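Local coordinates for protein 1-carboxybiuret hydrolase subunit AtzE (Pseudomonas sp., PDB 6C62) that hydrolyses 1-carboxybiuret to urea-1,3-dicarboxylate and ammonia, a step in the breakdown of the herbicide atrazine, at residues A[74-79]-A[118-123]; A[33-38]-A[154-159]; A[169-174]-A[204-209]; A[44-49]-A[111-116]. All coordinates share one frame; numbering follows the deposited sequence.

Contact 1 of 4, residues A[74-79]-A[118-123]; sequences KNLFDI and LNMDEF
Lys74 and Leu118 end the parallel neighbouring strands 70-74 and 113-118 with their CA atoms 4.5 Å apart, and just past this bridge Asn75 N donates to Leu118 O at 2.9 Å. Beyond that bond the chains part: 74-77 folds into a type I turn closed by Phe77 N and Lys74 O, while 118-123 leads off as a loop. Met120 fills the fork. Its CG sits between the backbone N and the carbonyl carbon (chi1 57°), which sends the thioether in among Lys74, Asn75 and Leu76. Met120 CB comes to 3.6 Å from Lys74 CE, the fully extended lysine chain passing at about a right angle. Met120 SD lies 3.8 Å from Leu76 CB, and a bend at chi3 (-76°) brings Met120 CE to 3.9 Å from Leu76 CD2. On the amide side Asn75 OD1 is 3.2 Å from Met120 CG; this oxygen accepts from Gly87 N, while Asn75 ND2 bonds Thr39 OG1 and a water that donates to Asn119 OD1 at 2.7 Å. The amide is thereby fixed from several directions. Lys74 NZ, carried beyond Met120, hydrogen-bonds the hydroxyls of Ser150, Ser151 and Ser169. By similarity Lys74, Ser150 and Ser174 form the Ser-Ser-Lys catalytic triad of the amidase signature family, the side chain of Ser174 lying about 4 Å from that of Lys74 at the nearest atoms.

Contact 2 of 4, residues A[33-38]-A[154-159]; sequences GLINAF and SGAAIA
The Phe38 ring meets helix 152-159 obliquely, its CE1 corner lying 4.3 Å from Ala157 CB; the same ring also touches Ala72 of strand 70-74 and Gln162, which places it between helix and sheet. The contact belongs to the alpha/beta layering of the amidase fold, where the C-terminal end of helix 17-35 and the start of edge strand 38-41 pack against a helix lying on the central sheet. It is built from small apolar groups. Ile35, in the last turn of its helix, has CG1 anti to the carbonyl carbon (chi1 -60°) and CG2 anti to the backbone N, and it is this CG2 methyl that reaches across to Ala156 CB at 3.7 Å. Asn36 then leaves the helix with positive phi (57°), and the chain turns so that Ala37 again directs its CB at helix 152-159. Ala37 CB faces the two helix methyls, 4.2 Å from Ala156 CB and 4.3 Å from Ala157 CB. Asp32 holds the turn, its OD1 accepting from Ala37 N and its OD2 from Phe38 N. With only alanines on the helix side, the chains come close, the CA atoms of Ala37 and Ala157 being 5.8 Å apart, and Ala37 CB approaches even the helix backbone, at 4.0 Å from Ala157 N.

Contact 3 of 4, residues A[169-174]-A[204-209]; sequences SDTNGS and HSIDHL
Thr171 turns OG1 anti to its carbonyl carbon (chi1 -59°) and Asp207 does the same with CG (chi1 -64°), leaving the two side chains side by side and pointing the same way. Thr171 OG1 donates to Asp207 OD1 at 2.6 Å, reaching the oxygen on its anti side, 27° out of the carboxylate plane; the other oxygen, OD2, takes Phe202 N. The methyl CG2 of Thr171 packs at 3.7 Å on Ile206 CB, the two side chains crossing at about a right angle. Next along, Asp170 and His208 form an antiparallel hydrogen-bonded pair, with Asp170 N to His208 O at 2.8 Å and His208 N to Asp170 O at 2.9 Å. The imidazole adds a weak third bond, His208 ND1 to Asp170 O at 3.0 Å, so that this carbonyl accepts twice from one residue. Ser169 and Leu209 make the following non-hydrogen-bonded pair, on the opposite face, where Ser169 CB meets Leu209 CD2 at 3.6 Å. Asp170 OD2 forms a salt bridge with Arg176 NE. This strand end of the central amidase sheet thus leads into the loop bearing Ser174, by similarity the acyl-ester nucleophile.

Contact 4 of 4, residues A[44-49]-A[111-116]; sequences ERARAE and GAVLLG
Arg45 lays one face of its guanidinium on Leu114, whose CD2 sits over the centre of the group, 3.7 Å from Arg45 CZ. The arginine gets there with CG anti to the backbone N (chi1 -178°) and its chain extended as far as NE, crossing the leucine at a slant. Glu49, one helical turn on, secures it: Arg45 NE forms a salt bridge with Glu49 OE2 at 2.8 Å, approaching from above the carboxylate plane, and NH2 adds a weak bond to the same oxygen. The other carboxylate oxygen turns to the strand. Leu114 N donates to Glu49 OE1 at 2.8 Å, nearly straight at 173° and almost in line with the C-O bond, so one carboxylate ties the arginine and the strand backbone together. Beside it Ala46 CB packs on the strand, 4.0 Å from Val113 CG1 and 3.8 Å from Leu115 CD1. Arg45 NH1 has a second acidic partner in Asp100. The axes of 44-49 and 113-116 approach to 7.0 Å at 166°: this part of helix 43-58 runs nearly antiparallel to 113-116, next to the edge strand 38-41 of the sheet, in the helix-on-strand layering of an alpha/beta fold.

In the fold
The four contacts lie in or against one half of the mixed central sheet, in which strands 38-41, 113-118, 70-74, 165-170 and 208-213 lie side by side in that order. Contact 4 is near the edge, its centre about 26 Å from that of contact 3; the centre of contact 1 is about 18 Å from the former and about 13 Å from the latter. That of contact 2 is about 13 Å from contact 1 and 21 Å from contact 3. Contact 2 spans contacts 1 and 4, whose segments alternate along the chain; contact 3 follows. Contact 1 touches all the others: Asn119 meets Ala37, Ile79 packs on Arg45, and Phe77 on Leu209. Contacts 1 and 3 bring together Lys74 and Ser174, two of three probable catalytic residues.

Contact 1 of 4, residues A[74-79]-A[118-123]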
loop_
_atom_site.group_PDB
_atom_site.type_symbol
_atom_site.label_atom_id
_atom_site.label_comp_id
_atom_site.label_asym_id
_atom_site.label_seq_id
_atom_site.Cartn_x
_atom_site.Cartn_y
_atom_site.Cartn_z
ATOM N N LYS A 74 16.102 22.299 3.436
ATOM C CA LYS A 74 16.125 21.436 4.603
ATOM C C LYS A 74 17.137 20.309 4.394
ATOM O O LYS A 74 17.262 19.765 3.273
ATOM C CB LYS A 74 14.721 20.892 4.784
ATOM C CG LYS A 74 14.478 20.131 6.069
ATOM C CD LYS A 74 13.007 19.728 6.101
ATOM C CE LYS A 74 12.640 19.120 7.436
ATOM N NZ LYS A 74 11.174 18.864 7.464
ATOM N N ASN A 75 17.918 19.993 5.434
ATOM C CA ASN A 75 19.065 19.111 5.259
ATOM C C ASN A 75 18.720 17.629 5.116
ATOM O O ASN A 75 19.612 16.800 5.140
ATOM C CB ASN A 75 20.158 19.425 6.274
ATOM C CG ASN A 75 19.879 18.937 7.701
ATOM O OD1 ASN A 75 19.068 18.055 7.931
ATOM N ND2 ASN A 75 20.546 19.563 8.662
ATOM N N LEU A 76 17.436 17.276 4.934
ATOM C CA LEU A 76 17.081 15.979 4.356
ATOM C C LEU A 76 17.171 15.927 2.776
ATOM O O LEU A 76 17.028 14.842 2.190
ATOM C CB LEU A 76 15.725 15.522 4.859
ATOM C CG LEU A 76 14.479 16.383 4.618
ATOM C CD1 LEU A 76 14.101 16.377 3.162
ATOM C CD2 LEU A 76 13.275 15.890 5.436
ATOM N N PHE A 77 17.433 17.065 2.121
ATOM C CA PHE A 77 17.613 17.088 0.693
ATOM C C PHE A 77 19.078 16.795 0.383
ATOM O O PHE A 77 19.991 17.412 0.985
ATOM C CB PHE A 77 17.253 18.416 0.014
ATOM C CG PHE A 77 15.783 18.707 -0.084
ATOM C CD1 PHE A 77 15.077 19.227 0.978
ATOM C CD2 PHE A 77 15.088 18.435 -1.255
ATOM C CE1 PHE A 77 13.690 19.511 0.877
ATOM C CE2 PHE A 77 13.745 18.694 -1.378
ATOM C CZ PHE A 77 13.020 19.237 -0.300
ATOM N N ASP A 78 19.284 15.886 -0.568
ATOM C CA ASP A 78 20.655 15.556 -1.069
ATOM C C ASP A 78 21.184 16.756 -1.822
ATOM O O ASP A 78 20.481 17.322 -2.690
ATOM C CB ASP A 78 20.632 14.386 -2.073
ATOM C CG ASP A 78 20.471 12.987 -1.416
ATOM O OD1 ASP A 78 20.525 12.838 -0.164
ATOM O OD2 ASP A 78 20.254 12.003 -2.188
ATOM N N ILE A 79 22.391 17.147 -1.469
ATOM C CA ILE A 79 23.167 18.190 -2.125
ATOM C C ILE A 79 24.454 17.475 -2.565
ATOM O O ILE A 79 25.154 16.857 -1.749
ATOM C CB ILE A 79 23.499 19.358 -1.189
ATOM C CG1 ILE A 79 22.248 20.053 -0.691
ATOM C CG2 ILE A 79 24.387 20.357 -1.931
ATOM C CD1 ILE A 79 22.500 21.075 0.395
ATOM N N LEU A 118 19.721 23.377 5.736
ATOM C CA LEU A 118 19.025 23.966 6.875
ATOM C C LEU A 118 18.648 22.975 7.968
ATOM O O LEU A 118 18.279 21.819 7.712
ATOM C CB LEU A 118 17.743 24.681 6.394
ATOM C CG LEU A 118 17.968 25.717 5.321
ATOM C CD1 LEU A 118 16.629 26.187 4.824
ATOM C CD2 LEU A 118 18.783 26.901 5.824
ATOM N N ASN A 119 18.661 23.487 9.199
ATOM C CA ASN A 119 18.391 22.696 10.412
ATOM C C ASN A 119 16.938 22.161 10.412
ATOM O O ASN A 119 16.028 22.785 9.834
ATOM C CB ASN A 119 18.644 23.564 11.656
ATOM C CG ASN A 119 18.818 22.776 12.949
ATOM O OD1 ASN A 119 19.246 21.616 12.956
ATOM N ND2 ASN A 119 18.482 23.451 14.099
ATOM N N MET A 120 16.748 21.013 11.072
ATOM C CA MET A 120 15.487 20.330 11.155
ATOM C C MET A 120 15.441 19.457 12.390
ATOM O O MET A 120 16.467 19.104 12.946
ATOM C CB MET A 120 15.229 19.509 9.889
ATOM C CG MET A 120 16.338 18.480 9.567
ATOM S SD MET A 120 15.929 17.318 8.245
ATOM C CE MET A 120 14.805 16.148 8.993
ATOM N N ASP A 121 14.240 19.084 12.833
ATOM C CA ASP A 121 14.132 18.047 13.862
ATOM C C ASP A 121 14.691 16.765 13.297
ATOM O O ASP A 121 14.485 16.453 12.104
ATOM C CB ASP A 121 12.714 17.775 14.316
ATOM C CG ASP A 121 12.149 18.904 15.196
ATOM O OD1 ASP A 121 12.598 19.107 16.374
ATOM O OD2 ASP A 121 11.250 19.619 14.699
ATOM N N GLU A 122 15.391 16.017 14.140
ATOM C CA GLU A 122 16.059 14.780 13.675
ATOM C C GLU A 122 15.087 13.831 13.009
ATOM O O GLU A 122 14.087 13.483 13.566
ATOM C CB GLU A 122 16.751 14.056 14.828
ATOM C CG GLU A 122 17.283 12.716 14.366
ATOM C CD GLU A 122 17.955 11.905 15.449
ATOM O OE1 GLU A 122 17.200 11.094 16.093
ATOM O OE2 GLU A 122 19.215 12.001 15.586
ATOM N N PHE A 123 15.424 13.422 11.792
ATOM C CA PHE A 123 14.661 12.470 11.024
ATOM C C PHE A 123 13.248 12.901 10.761
ATOM O O PHE A 123 12.395 12.079 10.448
ATOM C CB PHE A 123 14.761 11.031 11.632
ATOM C CG PHE A 123 16.123 10.395 11.509
ATOM C CD1 PHE A 123 16.865 10.482 10.363
ATOM C CD2 PHE A 123 16.671 9.674 12.568
ATOM C CE1 PHE A 123 18.110 9.850 10.273
ATOM C CE2 PHE A 123 17.878 9.051 12.477
ATOM C CZ PHE A 123 18.612 9.137 11.319
HETATM O O HOH W 1 20.059 19.473 11.618
#

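Contact 2 of 4, residues A[33-38]-A[154-159]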
loop_
_atom_site.group_PDB
_atom_site.type_symbol
_atom_site.label_atom_id
_atom_site.label_comp_id
_atom_site.label_asym_id
_atom_site.label_seq_id
_atom_site.Cartn_x
_atom_site.Cartn_y
_atom_site.Cartn_z
ATOM N N GLY A 33 24.630 32.994 13.690
ATOM C CA GLY A 33 25.101 32.603 15.001
ATOM C C GLY A 33 23.917 32.508 15.988
ATOM O O GLY A 33 23.853 31.543 16.753
ATOM N N LEU A 34 22.984 33.481 15.947
ATOM C CA LEU A 34 21.820 33.460 16.809
ATOM C C LEU A 34 20.609 32.596 16.271
ATOM O O LEU A 34 20.021 31.810 16.997
ATOM C CB LEU A 34 21.340 34.865 17.026
ATOM C CG LEU A 34 20.181 35.037 18.010
ATOM C CD1 LEU A 34 20.487 34.492 19.390
ATOM C CD2 LEU A 34 19.869 36.522 18.064
ATOM N N ILE A 35 20.251 32.756 15.007
ATOM C CA ILE A 35 19.035 32.099 14.462
ATOM C C ILE A 35 19.280 30.591 14.343
ATOM O O ILE A 35 18.383 29.792 14.620
ATOM C CB ILE A 35 18.653 32.701 13.115
ATOM C CG1 ILE A 35 18.357 34.231 13.242
ATOM C CG2 ILE A 35 17.459 31.970 12.495
ATOM C CD1 ILE A 35 17.398 34.572 14.335
ATOM N N ASN A 36 20.489 30.203 13.942
ATOM C CA ASN A 36 20.889 28.810 13.775
ATOM C C ASN A 36 19.953 28.053 12.786
ATOM O O ASN A 36 19.491 26.978 13.065
ATOM C CB ASN A 36 20.958 28.093 15.133
ATOM C CG ASN A 36 21.640 26.745 15.050
ATOM O OD1 ASN A 36 22.691 26.642 14.466
ATOM N ND2 ASN A 36 21.072 25.712 15.703
ATOM N N ALA A 37 19.675 28.679 11.655
ATOM C CA ALA A 37 18.897 28.058 10.576
ATOM C C ALA A 37 19.765 27.198 9.682
ATOM O O ALA A 37 19.256 26.199 9.181
ATOM C CB ALA A 37 18.195 29.104 9.750
ATOM N N PHE A 38 21.041 27.514 9.484
ATOM C CA PHE A 38 21.895 26.760 8.570
ATOM C C PHE A 38 22.749 25.686 9.230
ATOM O O PHE A 38 23.342 25.927 10.261
ATOM C CB PHE A 38 22.843 27.684 7.799
ATOM C CG PHE A 38 22.204 28.373 6.635
ATOM C CD1 PHE A 38 21.368 29.449 6.832
ATOM C CD2 PHE A 38 22.450 27.928 5.347
ATOM C CE1 PHE A 38 20.769 30.111 5.759
ATOM C CE2 PHE A 38 21.874 28.555 4.264
ATOM C CZ PHE A 38 21.007 29.666 4.471
ATOM N N SER A 154 13.983 26.230 7.471
ATOM C CA SER A 154 13.357 26.706 6.247
ATOM C C SER A 154 12.500 27.867 6.498
ATOM O O SER A 154 12.511 28.818 5.704
ATOM C CB SER A 154 12.567 25.575 5.543
ATOM O OG SER A 154 13.442 24.445 5.341
ATOM N N GLY A 155 11.762 27.871 7.594
ATOM C CA GLY A 155 10.954 29.046 7.949
ATOM C C GLY A 155 11.809 30.211 8.482
ATOM O O GLY A 155 11.595 31.362 8.116
ATOM N N ALA A 156 12.756 29.905 9.346
ATOM C CA ALA A 156 13.579 30.950 9.980
ATOM C C ALA A 156 14.463 31.646 8.987
ATOM O O ALA A 156 14.611 32.848 9.069
ATOM C CB ALA A 156 14.415 30.397 11.112
ATOM N N ALA A 157 15.040 30.914 8.048
ATOM C CA ALA A 157 15.911 31.570 7.064
ATOM C C ALA A 157 15.170 32.631 6.279
ATOM O O ALA A 157 15.786 33.672 5.929
ATOM C CB ALA A 157 16.558 30.572 6.106
ATOM N N ILE A 158 13.885 32.404 6.001
ATOM C CA ILE A 158 13.111 33.379 5.246
ATOM C C ILE A 158 12.724 34.567 6.147
ATOM O O ILE A 158 12.934 35.703 5.749
ATOM C CB ILE A 158 11.868 32.784 4.604
ATOM C CG1 ILE A 158 12.331 31.688 3.611
ATOM C CG2 ILE A 158 11.050 33.854 3.910
ATOM C CD1 ILE A 158 11.247 30.801 3.300
ATOM N N ALA A 159 12.305 34.309 7.389
ATOM C CA ALA A 159 11.853 35.376 8.253
ATOM C C ALA A 159 13.040 36.256 8.698
ATOM O O ALA A 159 12.861 37.406 8.947
ATOM C CB ALA A 159 11.136 34.847 9.441
#

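Contact 3 of 4, residues A[169-174]-A[204-209]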
loop_
_atom_site.group_PDB
_atom_site.type_symbol
_atom_site.label_atom_id
_atom_site.label_comp_id
_atom_site.label_asym_id
_atom_site.label_seq_id
_atom_site.Cartn_x
_atom_site.Cartn_y
_atom_site.Cartn_z
ATOM N N SER A 169 9.896 19.917 4.075
ATOM C CA SER A 169 9.057 18.745 3.963
ATOM C C SER A 169 7.913 18.886 4.921
ATOM O O SER A 169 7.987 19.610 5.924
ATOM C CB SER A 169 9.819 17.419 4.175
ATOM O OG SER A 169 10.068 17.116 5.534
ATOM N N ASP A 170 6.825 18.207 4.578
ATOM C CA ASP A 170 5.590 18.227 5.337
ATOM C C ASP A 170 4.916 16.847 5.267
ATOM O O ASP A 170 4.438 16.414 4.213
ATOM C CB ASP A 170 4.650 19.354 4.784
ATOM C CG ASP A 170 3.429 19.623 5.709
ATOM O OD1 ASP A 170 2.789 18.647 6.140
ATOM O OD2 ASP A 170 3.101 20.813 5.977
ATOM N N THR A 171 4.898 16.155 6.393
ATOM C CA THR A 171 4.238 14.887 6.481
ATOM C C THR A 171 2.908 15.072 7.188
ATOM O O THR A 171 1.855 14.743 6.612
ATOM C CB THR A 171 5.158 13.895 7.208
ATOM O OG1 THR A 171 6.355 13.807 6.481
ATOM C CG2 THR A 171 4.557 12.501 7.245
ATOM N N ASN A 172 2.962 15.634 8.384
ATOM C CA ASN A 172 1.800 15.915 9.213
ATOM C C ASN A 172 1.706 17.396 9.602
ATOM O O ASN A 172 0.939 17.747 10.506
ATOM C CB ASN A 172 1.933 15.091 10.475
ATOM C CG ASN A 172 1.879 13.580 10.191
ATOM O OD1 ASN A 172 0.915 13.094 9.591
ATOM N ND2 ASN A 172 2.930 12.845 10.613
ATOM N N GLY A 173 2.475 18.251 8.940
ATOM C CA GLY A 173 2.477 19.682 9.219
ATOM C C GLY A 173 3.764 20.431 9.060
ATOM O O GLY A 173 3.779 21.637 9.222
ATOM N N SER A 174 4.830 19.792 8.715
ATOM C CA SER A 174 6.148 20.383 8.856
ATOM C C SER A 174 6.588 21.495 7.904
ATOM O O SER A 174 7.699 22.009 8.077
ATOM C CB SER A 174 7.191 19.250 8.892
ATOM O OG SER A 174 7.113 18.653 10.181
ATOM N N HIS A 204 6.912 6.996 4.098
ATOM C CA HIS A 204 6.711 6.811 2.664
ATOM C C HIS A 204 5.243 7.084 2.244
ATOM O O HIS A 204 4.971 7.660 1.180
ATOM C CB HIS A 204 7.089 5.356 2.282
ATOM C CG HIS A 204 8.524 5.018 2.468
ATOM N ND1 HIS A 204 8.947 3.787 2.955
ATOM C CD2 HIS A 204 9.643 5.718 2.144
ATOM C CE1 HIS A 204 10.280 3.776 2.933
ATOM N NE2 HIS A 204 10.720 4.940 2.461
ATOM N N SER A 205 4.306 6.675 3.087
ATOM C CA SER A 205 2.880 6.834 2.779
ATOM C C SER A 205 2.350 8.291 2.889
ATOM O O SER A 205 1.196 8.567 2.497
ATOM C CB SER A 205 2.029 5.955 3.731
ATOM O OG SER A 205 2.110 4.551 3.484
ATOM N N ILE A 206 3.116 9.216 3.496
ATOM C CA ILE A 206 2.579 10.561 3.758
ATOM C C ILE A 206 3.497 11.734 3.462
ATOM O O ILE A 206 3.020 12.867 3.365
ATOM C CB ILE A 206 2.035 10.670 5.229
ATOM C CG1 ILE A 206 1.220 9.432 5.682
ATOM C CG2 ILE A 206 1.128 11.872 5.377
ATOM C CD1 ILE A 206 0.820 9.494 7.145
ATOM N N ASP A 207 4.805 11.540 3.280
ATOM C CA ASP A 207 5.721 12.685 3.068
ATOM C C ASP A 207 5.387 13.494 1.846
ATOM O O ASP A 207 5.194 12.919 0.771
ATOM C CB ASP A 207 7.202 12.269 2.878
ATOM C CG ASP A 207 7.831 11.598 4.085
ATOM O OD1 ASP A 207 7.360 11.769 5.210
ATOM O OD2 ASP A 207 8.869 10.863 3.826
ATOM N N HIS A 208 5.384 14.819 1.989
ATOM C CA HIS A 208 5.263 15.777 0.891
ATOM C C HIS A 208 6.480 16.733 0.936
ATOM O O HIS A 208 7.015 17.011 2.012
ATOM C CB HIS A 208 4.080 16.725 1.095
ATOM C CG HIS A 208 2.731 16.105 1.212
ATOM N ND1 HIS A 208 2.289 15.437 2.337
ATOM C CD2 HIS A 208 1.645 16.265 0.421
ATOM C CE1 HIS A 208 1.006 15.123 2.180
ATOM N NE2 HIS A 208 0.589 15.625 1.027
ATOM N N LEU A 209 6.885 17.286 -0.207
ATOM C CA LEU A 209 7.947 18.288 -0.268
ATOM C C LEU A 209 7.393 19.532 -0.895
ATOM O O LEU A 209 6.485 19.473 -1.729
ATOM C CB LEU A 209 9.103 17.817 -1.113
ATOM C CG LEU A 209 9.762 16.480 -0.669
ATOM C CD1 LEU A 209 10.812 16.150 -1.694
ATOM C CD2 LEU A 209 10.364 16.654 0.736
#

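Contact 4 of 4, residues A[44-49]-A[111-116]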
loop_
_atom_site.group_PDB
_atom_site.type_symbol
_atom_site.label_atom_id
_atom_site.label_comp_id
_atom_site.label_asym_id
_atom_site.label_seq_id
_atom_site.Cartn_x
_atom_site.Cartn_y
_atom_site.Cartn_z
ATOM N N GLU A 44 31.240 28.009 -2.162
ATOM C CA GLU A 44 31.890 27.844 -3.436
ATOM C C GLU A 44 30.865 27.531 -4.565
ATOM O O GLU A 44 30.927 28.108 -5.648
ATOM C CB GLU A 44 32.943 26.715 -3.342
ATOM C CG GLU A 44 33.831 26.608 -4.571
ATOM C CD GLU A 44 34.876 25.471 -4.539
ATOM O OE1 GLU A 44 35.234 25.030 -3.435
ATOM O OE2 GLU A 44 35.324 25.022 -5.623
ATOM N N ARG A 45 29.940 26.628 -4.297
ATOM C CA ARG A 45 28.873 26.353 -5.231
ATOM C C ARG A 45 28.000 27.576 -5.515
ATOM O O ARG A 45 27.664 27.840 -6.657
ATOM C CB ARG A 45 28.008 25.208 -4.738
ATOM C CG ARG A 45 26.909 24.857 -5.699
ATOM C CD ARG A 45 26.008 23.835 -5.082
ATOM N NE ARG A 45 24.800 23.662 -5.874
ATOM C CZ ARG A 45 24.173 22.535 -6.069
ATOM N NH1 ARG A 45 24.585 21.400 -5.516
ATOM N NH2 ARG A 45 23.096 22.567 -6.836
ATOM N N ALA A 46 27.591 28.293 -4.491
ATOM C CA ALA A 46 26.779 29.460 -4.668
ATOM C C ALA A 46 27.455 30.479 -5.568
ATOM O O ALA A 46 26.817 31.067 -6.430
ATOM C CB ALA A 46 26.498 30.094 -3.338
ATOM N N ARG A 47 28.733 30.729 -5.305
ATOM C CA ARG A 47 29.442 31.731 -6.065
ATOM C C ARG A 47 29.588 31.311 -7.536
ATOM O O ARG A 47 29.454 32.177 -8.401
ATOM C CB ARG A 47 30.818 32.052 -5.463
ATOM C CG ARG A 47 30.677 32.814 -4.179
ATOM C CD ARG A 47 31.959 32.884 -3.355
ATOM N NE ARG A 47 31.860 33.902 -2.319
ATOM C CZ ARG A 47 32.598 33.938 -1.215
ATOM N NH1 ARG A 47 33.521 33.007 -0.981
ATOM N NH2 ARG A 47 32.410 34.903 -0.346
ATOM N N ALA A 48 29.843 30.028 -7.789
ATOM C CA ALA A 48 29.980 29.547 -9.178
ATOM C C ALA A 48 28.633 29.590 -9.892
ATOM O O ALA A 48 28.599 29.936 -11.086
ATOM C CB ALA A 48 30.530 28.149 -9.241
ATOM N N GLU A 49 27.529 29.277 -9.199
ATOM C CA GLU A 49 26.201 29.378 -9.807
ATOM C C GLU A 49 25.817 30.804 -10.189
ATOM O O GLU A 49 25.276 31.051 -11.302
ATOM C CB GLU A 49 25.103 28.718 -8.957
ATOM C CG GLU A 49 25.143 27.178 -8.996
ATOM C CD GLU A 49 24.177 26.474 -7.986
ATOM O OE1 GLU A 49 23.658 27.112 -7.030
ATOM O OE2 GLU A 49 23.965 25.233 -8.094
ATOM N N GLY A 111 17.709 28.525 -12.662
ATOM C CA GLY A 111 18.676 29.618 -12.464
ATOM C C GLY A 111 18.880 29.957 -11.010
ATOM O O GLY A 111 19.584 30.872 -10.733
ATOM N N ALA A 112 18.225 29.238 -10.084
ATOM C CA ALA A 112 18.366 29.551 -8.681
ATOM C C ALA A 112 19.743 29.130 -8.160
ATOM O O ALA A 112 20.378 28.211 -8.668
ATOM C CB ALA A 112 17.231 28.961 -7.885
ATOM N N VAL A 113 20.165 29.809 -7.111
ATOM C CA VAL A 113 21.504 29.705 -6.527
ATOM C C VAL A 113 21.456 29.164 -5.105
ATOM O O VAL A 113 20.901 29.816 -4.167
ATOM C CB VAL A 113 22.165 31.110 -6.517
ATOM C CG1 VAL A 113 23.499 31.090 -5.796
ATOM C CG2 VAL A 113 22.352 31.595 -7.958
ATOM N N LEU A 114 22.092 28.008 -4.894
ATOM C CA LEU A 114 21.964 27.291 -3.645
ATOM C C LEU A 114 22.980 27.756 -2.614
ATOM O O LEU A 114 24.192 27.670 -2.860
ATOM C CB LEU A 114 22.128 25.775 -3.880
ATOM C CG LEU A 114 22.132 24.909 -2.616
ATOM C CD1 LEU A 114 20.777 24.908 -2.018
ATOM C CD2 LEU A 114 22.502 23.503 -2.965
ATOM N N LEU A 115 22.488 28.176 -1.453
ATOM C CA LEU A 115 23.322 28.669 -0.382
ATOM C C LEU A 115 23.616 27.657 0.711
ATOM O O LEU A 115 24.632 27.829 1.463
ATOM C CB LEU A 115 22.704 29.913 0.241
ATOM C CG LEU A 115 23.202 31.215 -0.365
ATOM C CD1 LEU A 115 23.230 31.310 -1.870
ATOM C CD2 LEU A 115 22.243 32.248 0.139
ATOM N N GLY A 116 22.777 26.617 0.836
ATOM C CA GLY A 116 23.166 25.490 1.666
ATOM C C GLY A 116 22.015 24.735 2.302
ATOM O O GLY A 116 20.886 24.741 1.767
#